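Local coordinates for Lmo2470 protein (Listeria monocytogenes EGD-e, PDB 5HL3) that is an internalin with leucine-rich repeats that interacts with afadin, facilitates crossing of the basement membrane and binds calcium ions, at residues A[141-146]-A[166-171]; A[124-129]-A[148-153]; A[12-17]-A[38-43]; A[28-33]-A[49-54]. All coordinates share one frame; numbering follows the deposited sequence.

In the fold
From the N terminus, interaction 3 comes first: 12-17 pairs with 38-43 and closes a loop that carries helix 21-30. Interaction 4 crosses it, since 28-33 at the end of that helix lies inside this loop and reaches forward to 49-54, which holds the first strand, 50-53, of the long parallel sheet; Ile14 packs on Ala28 and Lys33 where the two meet. Interaction 3 holds the N-terminal cap together, and interaction 4 ties it to the repeats. Farther along, interaction 2 joins neighbouring strands 127-129 and 150-152, and interaction 1 joins the loops 141-146 and 166-171. These two also cross, touching through Met145, Met125 and Ile128, with centres about 11 Å apart.

Interaction 1: residues A[141-146]-A[166-171]; sequences DFTGMP and FNNIPL. With CA (calcium ion), chain F.
Asp141 grips Asn167 with both carboxylate oxygens. Its CG stands anti to the backbone N (chi1 -174°), which carries the group over to the neighbouring loop. Asp141 OD1 takes the backbone N of Asn167 at 2.9 Å through its syn lone pair, in a nearly straight bond. Asp141 OD2 meets Asn167 ND2 at 2.8 Å, also on the syn side but 23° out of the carboxylate plane, whereas the oxygen lies almost in the plane of the amide. Followed outward, Asn167 has CB beside the carboxylate, ND2 on Asp141 and OD1 on a calcium ion at 2.4 Å; Gln189, Asn190 and three waters are the other ligands. Asn168 ND2 bonds Phe142 O at 3.0 Å from above the carbonyl plane. One water joins Asp141 OD1, Phe142 O and Asn168 N, and a second joins Asp141 OD2 to Asn168 ND2. Inward, the rings of Phe142 and Phe166 run side by side, planes 7° apart but slid until they barely overlap, with Phe142 CE2 3.6 Å from Phe166 CE1. Ile169 CG2 packs on Phe142 CD2 at 4.0 Å. The two phenylalanines take equivalent places in successive loops, consistent with the phenylalanine ladder of some leucine-rich-repeat proteins. Asp141 is thus a second-shell residue: holding the amide of Asn167 fixes which end faces the calcium, and its negative charge would probably polarise that amide toward the metal.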
# COMPACT_ATOMS: atom_id res chain seq x y z
N ASP A 141 17.94 -2.12 -4.62
CA ASP A 141 17.83 -1.41 -5.89
C ASP A 141 18.22 -2.48 -6.94
O ASP A 141 19.37 -2.59 -7.33
CB ASP A 141 18.75 -0.19 -5.90
CG ASP A 141 18.57 0.68 -7.13
OD1 ASP A 141 17.57 0.53 -7.85
OD2 ASP A 141 19.47 1.52 -7.37
N PHE A 142 17.23 -3.24 -7.36
CA PHE A 142 17.45 -4.44 -8.18
C PHE A 142 18.34 -4.19 -9.37
O PHE A 142 18.12 -3.24 -10.11
CB PHE A 142 16.13 -4.99 -8.73
CG PHE A 142 15.05 -5.14 -7.70
CD1 PHE A 142 15.07 -6.18 -6.76
CD2 PHE A 142 13.97 -4.24 -7.68
CE1 PHE A 142 14.06 -6.28 -5.83
CE2 PHE A 142 12.95 -4.37 -6.78
CZ PHE A 142 13.00 -5.38 -5.86
N THR A 143 19.30 -5.08 -9.58
CA THR A 143 20.20 -4.98 -10.74
C THR A 143 20.10 -6.16 -11.67
O THR A 143 20.72 -6.12 -12.72
CB THR A 143 21.68 -4.86 -10.29
OG1 THR A 143 22.00 -5.98 -9.46
CG2 THR A 143 21.97 -3.56 -9.56
N GLY A 144 19.35 -7.20 -11.31
CA GLY A 144 19.30 -8.45 -12.12
C GLY A 144 17.94 -8.85 -12.68
O GLY A 144 17.79 -9.97 -13.21
N MSE A 145 16.95 -7.96 -12.59
CA MSE A 145 15.59 -8.29 -13.04
C MSE A 145 15.07 -7.20 -13.92
O MSE A 145 14.13 -6.47 -13.59
CB MSE A 145 14.69 -8.53 -11.84
CG MSE A 145 15.09 -9.82 -11.09
SE MSE A 145 13.94 -10.29 -9.58
CE MSE A 145 14.39 -8.81 -8.41
N PRO A 146 15.62 -7.12 -15.13
CA PRO A 146 15.28 -6.02 -16.02
C PRO A 146 13.85 -6.03 -16.53
O PRO A 146 13.36 -4.99 -17.01
CB PRO A 146 16.26 -6.19 -17.17
CG PRO A 146 16.58 -7.64 -17.21
CD PRO A 146 16.63 -8.02 -15.73
N PHE A 166 14.14 3.31 -7.46
CA PHE A 166 14.60 2.20 -8.34
C PHE A 166 15.22 2.63 -9.66
O PHE A 166 14.57 3.26 -10.48
CB PHE A 166 13.45 1.25 -8.66
CG PHE A 166 12.79 0.65 -7.46
CD1 PHE A 166 13.41 -0.38 -6.75
CD2 PHE A 166 11.53 1.07 -7.05
CE1 PHE A 166 12.80 -0.96 -5.65
CE2 PHE A 166 10.91 0.47 -5.94
CZ PHE A 166 11.55 -0.54 -5.25
N ASN A 167 16.46 2.20 -9.91
CA ASN A 167 17.16 2.60 -11.13
C ASN A 167 17.09 1.68 -12.32
O ASN A 167 17.28 2.14 -13.42
CB ASN A 167 18.65 2.82 -10.80
CG ASN A 167 18.87 4.10 -10.02
OD1 ASN A 167 18.74 5.17 -10.57
ND2 ASN A 167 19.13 3.99 -8.71
N ASN A 168 16.81 0.40 -12.11
CA ASN A 168 17.04 -0.60 -13.17
C ASN A 168 15.87 -1.52 -13.45
O ASN A 168 16.06 -2.66 -13.93
CB ASN A 168 18.27 -1.44 -12.81
CG ASN A 168 19.42 -0.60 -12.26
OD1 ASN A 168 19.96 0.25 -12.96
ND2 ASN A 168 19.78 -0.86 -11.02
N ILE A 169 14.65 -1.07 -13.15
CA ILE A 169 13.42 -1.82 -13.45
C ILE A 169 12.48 -0.95 -14.30
O ILE A 169 11.37 -0.58 -13.88
CB ILE A 169 12.75 -2.40 -12.19
CG1 ILE A 169 12.49 -1.34 -11.12
CG2 ILE A 169 13.60 -3.55 -11.62
CD1 ILE A 169 11.63 -1.80 -9.97
N PRO A 170 12.92 -0.62 -15.53
CA PRO A 170 12.19 0.34 -16.36
C PRO A 170 10.81 -0.07 -16.79
O PRO A 170 10.02 0.80 -17.19
CB PRO A 170 13.07 0.47 -17.60
CG PRO A 170 13.84 -0.81 -17.67
CD PRO A 170 14.12 -1.14 -16.23
N LEU A 171 10.49 -1.36 -16.70
CA LEU A 171 9.18 -1.83 -17.14
C LEU A 171 8.14 -1.90 -16.04
O LEU A 171 7.01 -2.29 -16.30
CB LEU A 171 9.32 -3.20 -17.81
CG LEU A 171 10.26 -3.25 -19.00
CD1 LEU A 171 10.22 -4.60 -19.66
CD2 LEU A 171 9.92 -2.18 -19.99
CA CA F . 18.05 7.33 -11.20
O HOH W 1 16.27 -1.09 -9.70
O HOH W 2 21.53 0.80 -9.34
O HOH W 3 17.07 -5.06 -12.46
O HOH W 4 16.87 7.00 -9.08
O HOH W 5 20.11 8.14 -10.17
O HOH W 6 19.67 6.52 -12.90

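Interaction 2: residues A[124-129]-A[148-153]; sequences EMDTIT and LKQLYM
Leu148 CD1 lies among apolar groups of 124-129, 3.9 Å from CG of the selenomethionine Met125 and 4.1 Å from Ile128 CG1. Leu148 and Ile128 cross at about a right angle. The backbones come next: strands 127-129 and 150-152 are parallel, their short axes 4.9 Å apart. Ile128 uses both its polar backbone atoms, N to Gln150 O and O to Tyr152 N, the latter bond 2.9 Å long and almost straight. Where the ladder begins, Asp126 O accepts two donors, Lys149 N at 2.8 Å and Gln150 N at 3.0 Å. On the face with Thr127, Thr129, Gln150 and Tyr152, CG2 of Thr127 (anti to the backbone N) meets the Tyr152 ring at its edge, 3.9 Å from CE2. Thr127 OG1 has Asp126 OD1 within reach of its one proton; Gln150 OE1 is a doubtful alternative, belonging to one of two conformers. At the rim, the aliphatic chain of Lys149 passes Asp126, Lys149 CD being 3.5 Å from Asp126 OD2. The pair are two successive rungs of the parallel leucine-rich-repeat sheet: strand 100-103 continues it beyond Thr127 and Thr129, strand 174-176 beyond Gln150 and Tyr152, while Met145 packs against Ile128 from a loop.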
# COMPACT_ATOMS: atom_id res chain seq x y z
N GLU A 124 14.27 -13.30 -16.03
CA GLU A 124 12.94 -13.18 -16.61
C GLU A 124 11.87 -12.88 -15.57
O GLU A 124 10.69 -12.89 -15.89
CB GLU A 124 12.59 -14.43 -17.43
CG GLU A 124 13.61 -14.67 -18.55
CD GLU A 124 13.48 -15.98 -19.29
OE1 GLU A 124 12.50 -16.68 -19.12
OE2 GLU A 124 14.38 -16.30 -20.07
N MSE A 125 12.25 -12.58 -14.34
CA MSE A 125 11.21 -12.29 -13.32
C MSE A 125 10.29 -11.17 -13.76
O MSE A 125 10.74 -10.11 -14.16
CB MSE A 125 11.85 -11.91 -11.99
CG MSE A 125 10.84 -11.94 -10.83
SE MSE A 125 10.42 -13.74 -10.21
CE MSE A 125 11.98 -13.96 -9.05
N ASP A 126 8.99 -11.44 -13.62
CA ASP A 126 7.92 -10.48 -13.98
C ASP A 126 7.19 -9.93 -12.75
O ASP A 126 6.88 -8.74 -12.69
CB ASP A 126 6.94 -11.19 -14.95
CG ASP A 126 5.78 -10.32 -15.34
OD1 ASP A 126 4.80 -10.29 -14.58
OD2 ASP A 126 5.85 -9.71 -16.43
N THR A 127 6.89 -10.80 -11.78
CA THR A 127 6.08 -10.44 -10.62
C THR A 127 6.62 -11.07 -9.36
O THR A 127 6.88 -12.29 -9.35
CB THR A 127 4.60 -10.86 -10.80
OG1 THR A 127 4.03 -10.19 -11.94
CG2 THR A 127 3.76 -10.54 -9.58
N ILE A 128 6.74 -10.26 -8.31
CA ILE A 128 7.12 -10.72 -6.97
C ILE A 128 6.04 -10.28 -5.98
O ILE A 128 5.66 -9.12 -5.98
CB ILE A 128 8.48 -10.18 -6.53
CG1 ILE A 128 9.61 -10.69 -7.46
CG2 ILE A 128 8.73 -10.56 -5.06
CD1 ILE A 128 10.95 -10.09 -7.15
N THR A 129 5.55 -11.21 -5.18
CA THR A 129 4.55 -10.95 -4.13
C THR A 129 5.03 -11.48 -2.79
O THR A 129 5.31 -12.68 -2.68
CB THR A 129 3.21 -11.62 -4.43
OG1 THR A 129 2.72 -11.19 -5.70
CG2 THR A 129 2.15 -11.29 -3.37
N LEU A 148 11.14 -6.84 -14.66
CA LEU A 148 10.17 -6.78 -13.57
C LEU A 148 9.02 -5.80 -13.88
O LEU A 148 9.27 -4.67 -14.27
CB LEU A 148 10.84 -6.39 -12.25
CG LEU A 148 10.05 -6.66 -10.97
CD1 LEU A 148 9.96 -8.15 -10.72
CD2 LEU A 148 10.71 -5.97 -9.79
N LYS A 149 7.78 -6.26 -13.72
CA LYS A 149 6.59 -5.46 -14.02
C LYS A 149 5.65 -5.22 -12.84
O LYS A 149 4.94 -4.20 -12.83
CB LYS A 149 5.80 -6.10 -15.17
CG LYS A 149 6.50 -5.88 -16.50
CD LYS A 149 5.72 -6.46 -17.67
CE LYS A 149 6.47 -6.24 -18.96
NZ LYS A 149 5.77 -6.78 -20.15
N GLN A 150 5.65 -6.12 -11.85
CA GLN A 150 4.74 -5.97 -10.72
C GLN A 150 5.44 -6.32 -9.44
O GLN A 150 6.10 -7.37 -9.34
CB GLN A 150 3.49 -6.84 -10.87
CG GLN A 150 2.77 -6.70 -12.19
CD GLN A 150 1.49 -7.51 -12.21
OE1 GLN A 150 1.51 -8.73 -12.03
NE2 GLN A 150 0.38 -6.84 -12.38
N LEU A 151 5.23 -5.49 -8.42
CA LEU A 151 5.86 -5.68 -7.13
C LEU A 151 4.81 -5.46 -6.03
O LEU A 151 4.33 -4.33 -5.86
CB LEU A 151 7.05 -4.74 -7.00
CG LEU A 151 7.94 -4.88 -5.80
CD1 LEU A 151 8.47 -6.29 -5.63
CD2 LEU A 151 9.09 -3.87 -5.91
N TYR A 152 4.42 -6.54 -5.35
CA TYR A 152 3.39 -6.52 -4.30
C TYR A 152 4.09 -6.68 -2.96
O TYR A 152 4.55 -7.80 -2.61
CB TYR A 152 2.37 -7.61 -4.55
CG TYR A 152 1.58 -7.40 -5.82
CD1 TYR A 152 0.51 -6.53 -5.87
CD2 TYR A 152 1.91 -8.10 -7.01
CE1 TYR A 152 -0.20 -6.35 -7.04
CE2 TYR A 152 1.18 -7.92 -8.16
CZ TYR A 152 0.15 -7.04 -8.18
OH TYR A 152 -0.55 -6.86 -9.39
N MSE A 153 4.13 -5.59 -2.18
CA MSE A 153 4.89 -5.53 -0.93
C MSE A 153 4.06 -4.82 0.13
O MSE A 153 4.55 -3.94 0.83
CB MSE A 153 6.21 -4.81 -1.16
CG MSE A 153 7.05 -5.39 -2.30
SE MSE A 153 7.88 -7.12 -1.89
CE MSE A 153 9.36 -6.37 -0.87

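Interaction 3: residues A[12-17]-A[38-43]; sequences APIIDV and DVIDQD. With CA (calcium ion), chain C.
Ile14 and Ile40 cross at about a right angle, Ile14 CG1 lying 3.7 Å from Ile40 CG2. Ile40 has its CG1 between the backbone N and the carbonyl carbon (chi1 57°); this brings CG1 to 3.4 Å from Ala12 O and turns CG2 to Ile14. Val17 CG2 reaches Ile40 CD1 more loosely. On the face of the little sheet that bears Pro13 and Val39, these two side chains lie side by side and point the same way, Pro13 CG 4.1 Å from Val39 CG2. The backbones hold this arrangement in antiparallel register. Ala12 and Ile40 are the hydrogen-bonded pair, Ala12 N to Ile40 O at 3.0 Å and Ile40 N to Ala12 O at 2.9 Å, and Ile14 N adds a bond to Asp38 O. The side chain of Asp38 leads away from the pairing: OD1 binds a calcium ion at 2.3 Å, with four waters as further ligands, and OD2 accepts from one of those waters and from Ser35 N. Helix 21-30 closes over Ile14 through Ala28. Two short paired strands flanked by helices fit the N-terminal cap domain of internalins, whose fold is EF-hand-like, consistent with its sequence family.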
# COMPACT_ATOMS: atom_id res chain seq x y z
N ALA A 12 16.96 -41.21 -10.07
CA ALA A 12 17.18 -41.38 -8.62
C ALA A 12 15.89 -41.23 -7.86
O ALA A 12 15.01 -40.48 -8.29
CB ALA A 12 18.19 -40.33 -8.11
N PRO A 13 15.80 -41.87 -6.67
CA PRO A 13 14.66 -41.58 -5.78
C PRO A 13 14.59 -40.09 -5.43
O PRO A 13 15.60 -39.44 -5.24
CB PRO A 13 14.98 -42.42 -4.53
CG PRO A 13 15.79 -43.56 -5.07
CD PRO A 13 16.67 -42.93 -6.11
N ILE A 14 13.36 -39.60 -5.33
CA ILE A 14 13.12 -38.18 -4.96
C ILE A 14 13.88 -37.80 -3.68
O ILE A 14 14.50 -36.73 -3.61
CB ILE A 14 11.58 -37.93 -4.81
CG1 ILE A 14 10.91 -37.95 -6.18
CG2 ILE A 14 11.30 -36.59 -4.12
CD1 ILE A 14 9.40 -38.00 -6.12
N ILE A 15 13.85 -38.68 -2.69
CA ILE A 15 14.48 -38.40 -1.40
C ILE A 15 16.01 -38.30 -1.49
O ILE A 15 16.62 -37.68 -0.63
CB ILE A 15 14.03 -39.45 -0.35
CG1 ILE A 15 14.42 -39.06 1.09
CG2 ILE A 15 14.53 -40.85 -0.70
CD1 ILE A 15 13.87 -37.76 1.60
N ASP A 16 16.60 -38.90 -2.53
CA ASP A 16 18.04 -38.77 -2.74
C ASP A 16 18.38 -37.46 -3.47
O ASP A 16 19.39 -36.79 -3.15
CB ASP A 16 18.59 -39.97 -3.49
CG ASP A 16 18.45 -41.28 -2.69
OD1 ASP A 16 18.41 -41.27 -1.44
OD2 ASP A 16 18.44 -42.28 -3.36
N VAL A 17 17.52 -37.02 -4.40
CA VAL A 17 17.73 -35.75 -5.09
C VAL A 17 17.50 -34.56 -4.15
O VAL A 17 18.25 -33.59 -4.18
CB VAL A 17 16.75 -35.63 -6.29
CG1 VAL A 17 16.96 -34.30 -7.03
CG2 VAL A 17 16.90 -36.81 -7.26
N ASP A 38 9.92 -42.80 -4.70
CA ASP A 38 9.77 -43.02 -6.14
C ASP A 38 10.95 -42.45 -6.93
O ASP A 38 11.48 -41.36 -6.63
CB ASP A 38 8.48 -42.41 -6.68
CG ASP A 38 7.22 -43.17 -6.27
OD1 ASP A 38 7.27 -44.38 -6.07
OD2 ASP A 38 6.14 -42.53 -6.19
N VAL A 39 11.34 -43.20 -7.96
CA VAL A 39 12.46 -42.84 -8.83
C VAL A 39 11.97 -41.88 -9.91
O VAL A 39 10.96 -42.13 -10.57
CB VAL A 39 13.08 -44.10 -9.45
CG1 VAL A 39 14.10 -43.73 -10.52
CG2 VAL A 39 13.70 -44.94 -8.35
N ILE A 40 12.70 -40.78 -10.05
CA ILE A 40 12.43 -39.77 -11.08
C ILE A 40 13.59 -39.63 -12.03
O ILE A 40 14.74 -39.93 -11.70
CB ILE A 40 12.09 -38.39 -10.47
CG1 ILE A 40 13.20 -37.88 -9.54
CG2 ILE A 40 10.73 -38.45 -9.80
CD1 ILE A 40 13.12 -36.39 -9.29
N ASP A 41 13.28 -39.15 -13.24
CA ASP A 41 14.31 -38.88 -14.24
C ASP A 41 14.15 -37.45 -14.75
O ASP A 41 13.28 -36.71 -14.32
CB ASP A 41 14.29 -39.92 -15.36
CG ASP A 41 12.99 -40.00 -16.13
OD1 ASP A 41 12.20 -39.03 -16.14
OD2 ASP A 41 12.75 -41.07 -16.77
N GLN A 42 15.02 -37.04 -15.66
CA GLN A 42 15.00 -35.66 -16.13
C GLN A 42 13.67 -35.32 -16.83
O GLN A 42 13.17 -34.20 -16.72
CB GLN A 42 16.21 -35.35 -17.03
CG GLN A 42 16.35 -33.88 -17.37
CD GLN A 42 16.55 -33.01 -16.13
OE1 GLN A 42 17.40 -33.32 -15.30
NE2 GLN A 42 15.80 -31.93 -16.03
N ASP A 43 13.07 -36.29 -17.53
CA ASP A 43 11.76 -36.05 -18.16
C ASP A 43 10.71 -35.69 -17.11
O ASP A 43 9.84 -34.85 -17.37
CB ASP A 43 11.28 -37.29 -18.93
CG ASP A 43 11.78 -37.35 -20.38
OD1 ASP A 43 12.66 -36.56 -20.80
OD2 ASP A 43 11.24 -38.20 -21.14
CA CA C . 5.94 -46.31 -5.93
O HOH W 7 4.17 -44.52 -6.34
O HOH W 8 7.23 -46.50 -3.97
O HOH W 9 5.63 -46.04 -8.25
O HOH W 10 3.86 -47.44 -6.35

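Interaction 4: residues A[28-33]-A[49-54]; sequences AKNLNK and TGLGFE
Asn30 OD1 accepts the backbone N of Gly52 at 2.9 Å in a nearly straight bond, while Asn30 ND2 donates a hydrogen bond to Gly52 O at 3.0 Å. One side-chain amide thus serves both polar backbone atoms of a single residue on strand 50-53, the first, edge strand of the leucine-rich-repeat sheet, and so joins the end of cap helix 21-30 to it. CG of Asn30 is anti to the carbonyl carbon (chi1 -78°), which sends the amide out from the helix to the strand. The two bonds differ in quality: that from ND2 is more bent, at 144°, and Gly52 O lies 21° out of the amide plane. Beside the amide, Leu51 CD2 comes to 3.9 Å from Asn30 ND2, and the Phe53 ring approaches the same nitrogen more distantly; both residues also pack on Met27 of the helix. A water bridges the backbones by donating to Asn30 O and Gly50 O. Beyond Asn30 the helix ends in a Schellman motif, Asn32 having positive phi. Just past the strand, Glu54 is crossed at about a right angle by the extended chain of Lys29, whose NZ forms a long, weak salt bridge to Glu54 OE1. Glu54 also bonds Asp26 through its backbone N, and its side chain lies close to Glu81, a calcium ligand. A second water bridges the Lys29-Glu54 pair, accepting from Lys29 NZ at 2.9 Å and donating to Glu54 OE2 at 2.7 Å.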
# COMPACT_ATOMS: atom_id res chain seq x y z
N ALA A 28 7.50 -34.48 -4.21
CA ALA A 28 6.69 -35.60 -4.66
C ALA A 28 5.30 -35.13 -5.08
O ALA A 28 4.75 -35.59 -6.08
CB ALA A 28 6.59 -36.68 -3.57
N LYS A 29 4.74 -34.19 -4.33
CA LYS A 29 3.43 -33.64 -4.69
C LYS A 29 3.54 -32.87 -6.02
O LYS A 29 2.69 -33.02 -6.91
CB LYS A 29 2.91 -32.73 -3.58
CG LYS A 29 1.50 -32.23 -3.85
CD LYS A 29 1.00 -31.37 -2.72
CE LYS A 29 -0.23 -30.61 -3.18
NZ LYS A 29 -0.56 -29.44 -2.34
N ASN A 30 4.57 -32.03 -6.18
CA ASN A 30 4.77 -31.31 -7.44
C ASN A 30 4.91 -32.25 -8.64
O ASN A 30 4.39 -31.98 -9.72
CB ASN A 30 6.02 -30.42 -7.35
CG ASN A 30 5.79 -29.13 -6.57
OD1 ASN A 30 4.78 -28.47 -6.76
ND2 ASN A 30 6.73 -28.77 -5.74
N LEU A 31 5.56 -33.40 -8.41
CA LEU A 31 5.82 -34.40 -9.46
C LEU A 31 4.68 -35.42 -9.60
O LEU A 31 4.76 -36.34 -10.42
CB LEU A 31 7.13 -35.13 -9.10
CG LEU A 31 8.41 -34.29 -9.28
CD1 LEU A 31 9.53 -34.78 -8.41
CD2 LEU A 31 8.82 -34.30 -10.75
N ASN A 32 3.63 -35.28 -8.80
CA ASN A 32 2.54 -36.24 -8.76
C ASN A 32 3.01 -37.68 -8.57
O ASN A 32 2.55 -38.60 -9.24
CB ASN A 32 1.60 -36.13 -9.96
CG ASN A 32 0.27 -36.86 -9.72
OD1 ASN A 32 -0.17 -37.00 -8.58
ND2 ASN A 32 -0.36 -37.31 -10.78
N LYS A 33 3.96 -37.87 -7.65
CA LYS A 33 4.42 -39.20 -7.27
C LYS A 33 3.85 -39.49 -5.89
O LYS A 33 3.79 -38.60 -5.03
CB LYS A 33 5.95 -39.25 -7.22
CG LYS A 33 6.63 -39.14 -8.57
CD LYS A 33 6.38 -40.37 -9.43
CE LYS A 33 7.31 -40.46 -10.62
NZ LYS A 33 6.92 -41.58 -11.52
N THR A 49 6.02 -27.12 -14.73
CA THR A 49 6.00 -25.71 -15.11
C THR A 49 5.80 -24.79 -13.90
O THR A 49 5.90 -23.57 -14.03
CB THR A 49 4.93 -25.41 -16.17
OG1 THR A 49 3.63 -25.82 -15.67
CG2 THR A 49 5.25 -26.09 -17.46
N GLY A 50 5.55 -25.38 -12.74
CA GLY A 50 5.41 -24.63 -11.49
C GLY A 50 5.81 -25.48 -10.32
O GLY A 50 5.79 -26.72 -10.43
N LEU A 51 6.27 -24.83 -9.25
CA LEU A 51 6.61 -25.50 -8.02
C LEU A 51 5.83 -24.85 -6.89
O LEU A 51 5.88 -23.62 -6.71
CB LEU A 51 8.09 -25.38 -7.71
CG LEU A 51 9.05 -26.00 -8.72
CD1 LEU A 51 10.46 -25.61 -8.39
CD2 LEU A 51 8.87 -27.50 -8.80
N GLY A 52 5.14 -25.68 -6.12
CA GLY A 52 4.45 -25.23 -4.91
C GLY A 52 5.12 -25.80 -3.67
O GLY A 52 5.59 -26.94 -3.69
N PHE A 53 5.14 -25.02 -2.59
CA PHE A 53 5.70 -25.45 -1.32
C PHE A 53 4.72 -25.17 -0.20
O PHE A 53 4.07 -24.13 -0.18
CB PHE A 53 7.07 -24.80 -1.07
CG PHE A 53 8.07 -25.19 -2.10
CD1 PHE A 53 8.63 -26.45 -2.09
CD2 PHE A 53 8.36 -24.36 -3.18
CE1 PHE A 53 9.49 -26.88 -3.11
CE2 PHE A 53 9.21 -24.80 -4.20
CZ PHE A 53 9.76 -26.06 -4.16
N GLU A 54 4.58 -26.12 0.70
CA GLU A 54 3.59 -25.98 1.79
C GLU A 54 3.99 -26.64 3.10
O GLU A 54 3.28 -26.50 4.08
CB GLU A 54 2.26 -26.55 1.33
CG GLU A 54 2.32 -28.04 1.07
CD GLU A 54 0.99 -28.71 0.75
OE1 GLU A 54 -0.00 -27.99 0.52
OE2 GLU A 54 1.00 -29.97 0.74
O HOH W 11 -1.14 -31.33 -0.17
O HOH W 12 4.01 -29.03 -10.33